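Local coordinates for protein quinoline 2-oxidoreductase large subunit (Pseudomonas putida, PDB 1T3Q) that carries the molybdopterin cytosine dinucleotide cofactor of a molybdenum hydroxylase of the xanthine dehydrogenase family, which probably oxidises quinoline at its 2-position, at residues T425-Q428 with T429-L433; S744-I747 with S748-A752. All coordinates share one frame; numbering follows the deposited sequence.

Contact 1: T425-Q428 with T429-L433; sequences TYLQ and TINLL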
loop_
_atom_site.group_PDB
_atom_site.type_symbol
_atom_site.label_atom_id
_atom_site.label_comp_id
_atom_site.label_asym_id
_atom_site.label_seq_id
_atom_site.Cartn_x
_atom_site.Cartn_y
_atom_site.Cartn_z
ATOM N N THR B 425 8.820 36.878 -27.276
ATOM C CA THR B 425 8.694 37.040 -28.721
ATOM C C THR B 425 7.351 37.610 -29.168
ATOM O O THR B 425 6.739 37.105 -30.109
ATOM C CB THR B 425 8.908 35.690 -29.426
ATOM O OG1 THR B 425 8.129 34.681 -28.766
ATOM C CG2 THR B 425 10.377 35.298 -29.391
ATOM N N TYR B 426 6.900 38.675 -28.516
ATOM C CA TYR B 426 5.618 39.271 -28.863
ATOM C C TYR B 426 5.492 39.630 -30.338
ATOM O O TYR B 426 4.583 39.160 -31.019
ATOM C CB TYR B 426 5.361 40.529 -28.028
ATOM C CG TYR B 426 5.481 40.355 -26.529
ATOM C CD1 TYR B 426 5.389 39.096 -25.930
ATOM C CD2 TYR B 426 5.649 41.465 -25.704
ATOM C CE1 TYR B 426 5.462 38.952 -24.545
ATOM C CE2 TYR B 426 5.720 41.335 -24.325
ATOM C CZ TYR B 426 5.626 40.079 -23.749
ATOM O OH TYR B 426 5.685 39.958 -22.379
ATOM N N LEU B 427 6.398 40.476 -30.829
ATOM C CA LEU B 427 6.358 40.896 -32.223
ATOM C C LEU B 427 6.480 39.724 -33.184
ATOM O O LEU B 427 5.689 39.595 -34.117
ATOM C CB LEU B 427 7.474 41.909 -32.525
ATOM C CG LEU B 427 7.481 42.403 -33.980
ATOM C CD1 LEU B 427 6.148 43.069 -34.297
ATOM C CD2 LEU B 427 8.625 43.379 -34.206
ATOM N N GLN B 428 7.473 38.871 -32.958
ATOM C CA GLN B 428 7.686 37.724 -33.832
ATOM C C GLN B 428 6.479 36.791 -33.851
ATOM O O GLN B 428 6.211 36.138 -34.862
ATOM C CB GLN B 428 8.948 36.964 -33.419
ATOM C CG GLN B 428 9.212 35.716 -34.247
ATOM C CD GLN B 428 10.630 35.187 -34.097
ATOM O OE1 GLN B 428 11.265 35.350 -33.052
ATOM N NE2 GLN B 428 11.125 34.532 -35.142
ATOM N N THR B 429 5.743 36.735 -32.744
ATOM C CA THR B 429 4.551 35.886 -32.686
ATOM C C THR B 429 3.472 36.419 -33.628
ATOM O O THR B 429 2.847 35.663 -34.367
ATOM C CB THR B 429 3.981 35.812 -31.255
ATOM O OG1 THR B 429 4.846 35.008 -30.444
ATOM C CG2 THR B 429 2.590 35.208 -31.262
ATOM N N ILE B 430 3.259 37.730 -33.599
ATOM C CA ILE B 430 2.268 38.358 -34.461
ATOM C C ILE B 430 2.589 38.072 -35.934
ATOM O O ILE B 430 1.710 37.707 -36.713
ATOM C CB ILE B 430 2.247 39.887 -34.249
ATOM C CG1 ILE B 430 1.855 40.209 -32.802
ATOM C CG2 ILE B 430 1.286 40.536 -35.238
ATOM C CD1 ILE B 430 1.962 41.682 -32.443
ATOM N N ASN B 431 3.857 38.237 -36.301
ATOM C CA ASN B 431 4.302 38.016 -37.671
ATOM C C ASN B 431 4.183 36.561 -38.101
ATOM O O ASN B 431 3.752 36.273 -39.218
ATOM C CB ASN B 431 5.752 38.481 -37.829
ATOM C CG ASN B 431 5.894 39.989 -37.745
ATOM O OD1 ASN B 431 6.975 40.510 -37.459
ATOM N ND2 ASN B 431 4.808 40.698 -38.010
ATOM N N LEU B 432 4.564 35.646 -37.214
ATOM C CA LEU B 432 4.504 34.217 -37.518
ATOM C C LEU B 432 3.046 33.775 -37.661
ATOM O O LEU B 432 2.696 33.014 -38.565
ATOM C CB LEU B 432 5.168 33.411 -36.400
ATOM C CG LEU B 432 5.867 32.094 -36.761
ATOM C CD1 LEU B 432 5.983 31.252 -35.506
ATOM C CD2 LEU B 432 5.106 31.338 -37.833
ATOM N N LEU B 433 2.205 34.258 -36.754
ATOM C CA LEU B 433 0.790 33.924 -36.767
ATOM C C LEU B 433 0.162 34.374 -38.089
ATOM O O LEU B 433 -0.605 33.632 -38.704
ATOM C CB LEU B 433 0.093 34.596 -35.578
ATOM C CG LEU B 433 -1.313 34.132 -35.193
ATOM C CD1 LEU B 433 -1.321 32.632 -34.947
ATOM C CD2 LEU B 433 -1.760 34.877 -33.934
#
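The flat carbonyl group of Thr425 receives Thr429 twice. The amide N of Thr429 reaches Thr425 O over 2.8 Å, slightly tilted from the carbonyl plane. Thr429 OG1 also lies 2.8 Å from Thr425 O, but well above that plane, 44° out of it. Threonine suits this place because its hydroxyl can turn back onto the carbonyl one turn earlier; with OG1 beside its own backbone N (chi1 -73°), it donates there. The other flat group belongs to Tyr426, which leaves the helix on the side away from 429-433; its ring meets that of His421 with the two planes near 90°. Thr425 precedes the helix at the N-cap position yet makes no capping bond; its OG1 goes instead to Asp665 and Asn639. Regular helical bonds follow, Ile430 N to Tyr426 O at 3.2 Å and Leu432 N to Gln428 O at 2.9 Å. Branched Ile430 lays CG1 alongside Tyr426 O, 3.4 Å away. These are the first two turns of helix 426-437. Ile430 faces Phe398 of helix 397-402, Leu432 and Leu433 rest on Val663 of strand 655-665, and Leu433 also touches Ala643 of strand 636-649.

Contact 2: S744-I747 with S748-A752; sequences SAMI and SAPAA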
loop_
_atom_site.group_PDB
_atom_site.type_symbol
_atom_site.label_atom_id
_atom_site.label_comp_id
_atom_site.label_asym_id
_atom_site.label_seq_id
_atom_site.Cartn_x
_atom_site.Cartn_y
_atom_site.Cartn_z
ATOM N N SER B 744 -1.723 28.231 -21.172
ATOM C CA SER B 744 -1.668 29.102 -22.345
ATOM C C SER B 744 -2.874 29.133 -23.280
ATOM O O SER B 744 -3.433 30.201 -23.531
ATOM C CB SER B 744 -0.400 28.814 -23.163
ATOM O OG SER B 744 -0.422 27.511 -23.724
ATOM N N ALA B 745 -3.283 27.976 -23.795
ATOM C CA ALA B 745 -4.400 27.929 -24.725
ATOM C C ALA B 745 -5.738 28.353 -24.123
ATOM O O ALA B 745 -6.585 28.888 -24.829
ATOM C CB ALA B 745 -4.517 26.529 -25.331
ATOM N N MET B 746 -5.942 28.105 -22.833
ATOM C CA MET B 746 -7.209 28.489 -22.209
ATOM C C MET B 746 -7.222 29.953 -21.803
ATOM O O MET B 746 -8.250 30.491 -21.387
ATOM C CB MET B 746 -7.527 27.597 -21.004
ATOM C CG MET B 746 -8.503 26.460 -21.338
ATOM S SD MET B 746 -10.082 27.056 -22.033
ATOM C CE MET B 746 -10.868 27.697 -20.540
ATOM N N ILE B 747 -6.075 30.603 -21.920
ATOM C CA ILE B 747 -6.008 32.023 -21.610
ATOM C C ILE B 747 -6.327 32.764 -22.902
ATOM O O ILE B 747 -7.160 33.664 -22.930
ATOM C CB ILE B 747 -4.587 32.455 -21.162
ATOM C CG1 ILE B 747 -4.268 31.886 -19.778
ATOM C CG2 ILE B 747 -4.474 33.976 -21.165
ATOM C CD1 ILE B 747 -2.842 32.139 -19.342
ATOM N N SER B 748 -5.675 32.331 -23.977
ATOM C CA SER B 748 -5.780 32.970 -25.283
ATOM C C SER B 748 -6.715 32.392 -26.351
ATOM O O SER B 748 -7.396 33.144 -27.040
ATOM C CB SER B 748 -4.364 33.092 -25.860
ATOM O OG SER B 748 -4.363 33.586 -27.185
ATOM N N ALA B 749 -6.749 31.074 -26.513
ATOM C CA ALA B 749 -7.616 30.501 -27.540
ATOM C C ALA B 749 -9.089 30.930 -27.437
ATOM O O ALA B 749 -9.752 31.126 -28.452
ATOM C CB ALA B 749 -7.504 28.970 -27.540
ATOM N N PRO B 750 -9.627 31.085 -26.217
ATOM C CA PRO B 750 -11.034 31.496 -26.181
ATOM C C PRO B 750 -11.224 32.854 -26.855
ATOM O O PRO B 750 -12.232 33.100 -27.518
ATOM C CB PRO B 750 -11.344 31.547 -24.687
ATOM C CG PRO B 750 -10.403 30.513 -24.107
ATOM C CD PRO B 750 -9.124 30.800 -24.862
ATOM N N ALA B 751 -10.247 33.738 -26.676
ATOM C CA ALA B 751 -10.311 35.066 -27.263
ATOM C C ALA B 751 -10.313 34.970 -28.784
ATOM O O ALA B 751 -11.032 35.699 -29.457
ATOM C CB ALA B 751 -9.129 35.911 -26.780
ATOM N N ALA B 752 -9.510 34.056 -29.321
ATOM C CA ALA B 752 -9.436 33.867 -30.767
ATOM C C ALA B 752 -10.789 33.468 -31.351
ATOM O O ALA B 752 -11.176 33.956 -32.414
ATOM C CB ALA B 752 -8.383 32.804 -31.106
#
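Ser744 O takes two amide donors, Ser748 N at 3.1 Å with an N-H...O angle of 165°, and Ile747 N, also at 3.1 Å. The next bond, Ala749 N to Ala745 O at 2.8 Å, is more bent, and the position of its acceptor is less certain. The serine hydroxyls are tied elsewhere: Ser744 OG to Met741 O, and Ser748 OG, which a first torsion anti to the backbone N (chi1 174°) directs outward from the helix, to Ser461 and His642. A small hydroxyl suits each spot, as it can be bonded inside a wholly buried turn without taking up much volume. One turn after Met746 comes Pro750, and the helix shows a proline kink. Having no N-H, Pro750 cannot bond Met746 O; its CG lies 3.5 Å from that oxygen, which is hydrogen-bonded to Thr376 OG1 instead. The amide of Ala751 likewise misses the turn before and makes a weak bond to Ser748 O, while Ile747 O is buried without a partner in the model. Farther out, the flexible chain of Met746 curls round to bring SD to 4.0 Å from Pro750 CG. Elsewhere on the helix Ala745 CB and Ala749 CB lie 4.4 Å apart, and methyls this small allow Ala749 to sit against Ala686 of helix 672-692. The Pro750 ring also meets Ala686 and reaches Ile380 of helix 375-393, while Ile747 packs on Phe375, and Met746 touches Tyr370 and Arg371 of the molybdenum pocket.

How the contacts relate
The two contacts are the opening turns of two helices that pack on one mixed sheet. Contact 1 touches Asn639, Ala643, Val663 and Asn464, whereas contact 2 meets Ser461, Phe463, Glu465 and His642; the alternation along strands 454-467 and 636-649 is consistent with opposite faces of the sheet. Their centres lie 16 Å apart and their nearest atoms about 7 Å, without touching. Contact 2 is nearer the cofactor: the side chain of Met746 is about 8 Å from the molybdenum ion complex and that of Ser744 about 7 Å from the pterin cytosine dinucleotide, directly after the pocket residue Glu743. In contact 1, the side chain of Thr425 is about 13 Å from that dinucleotide.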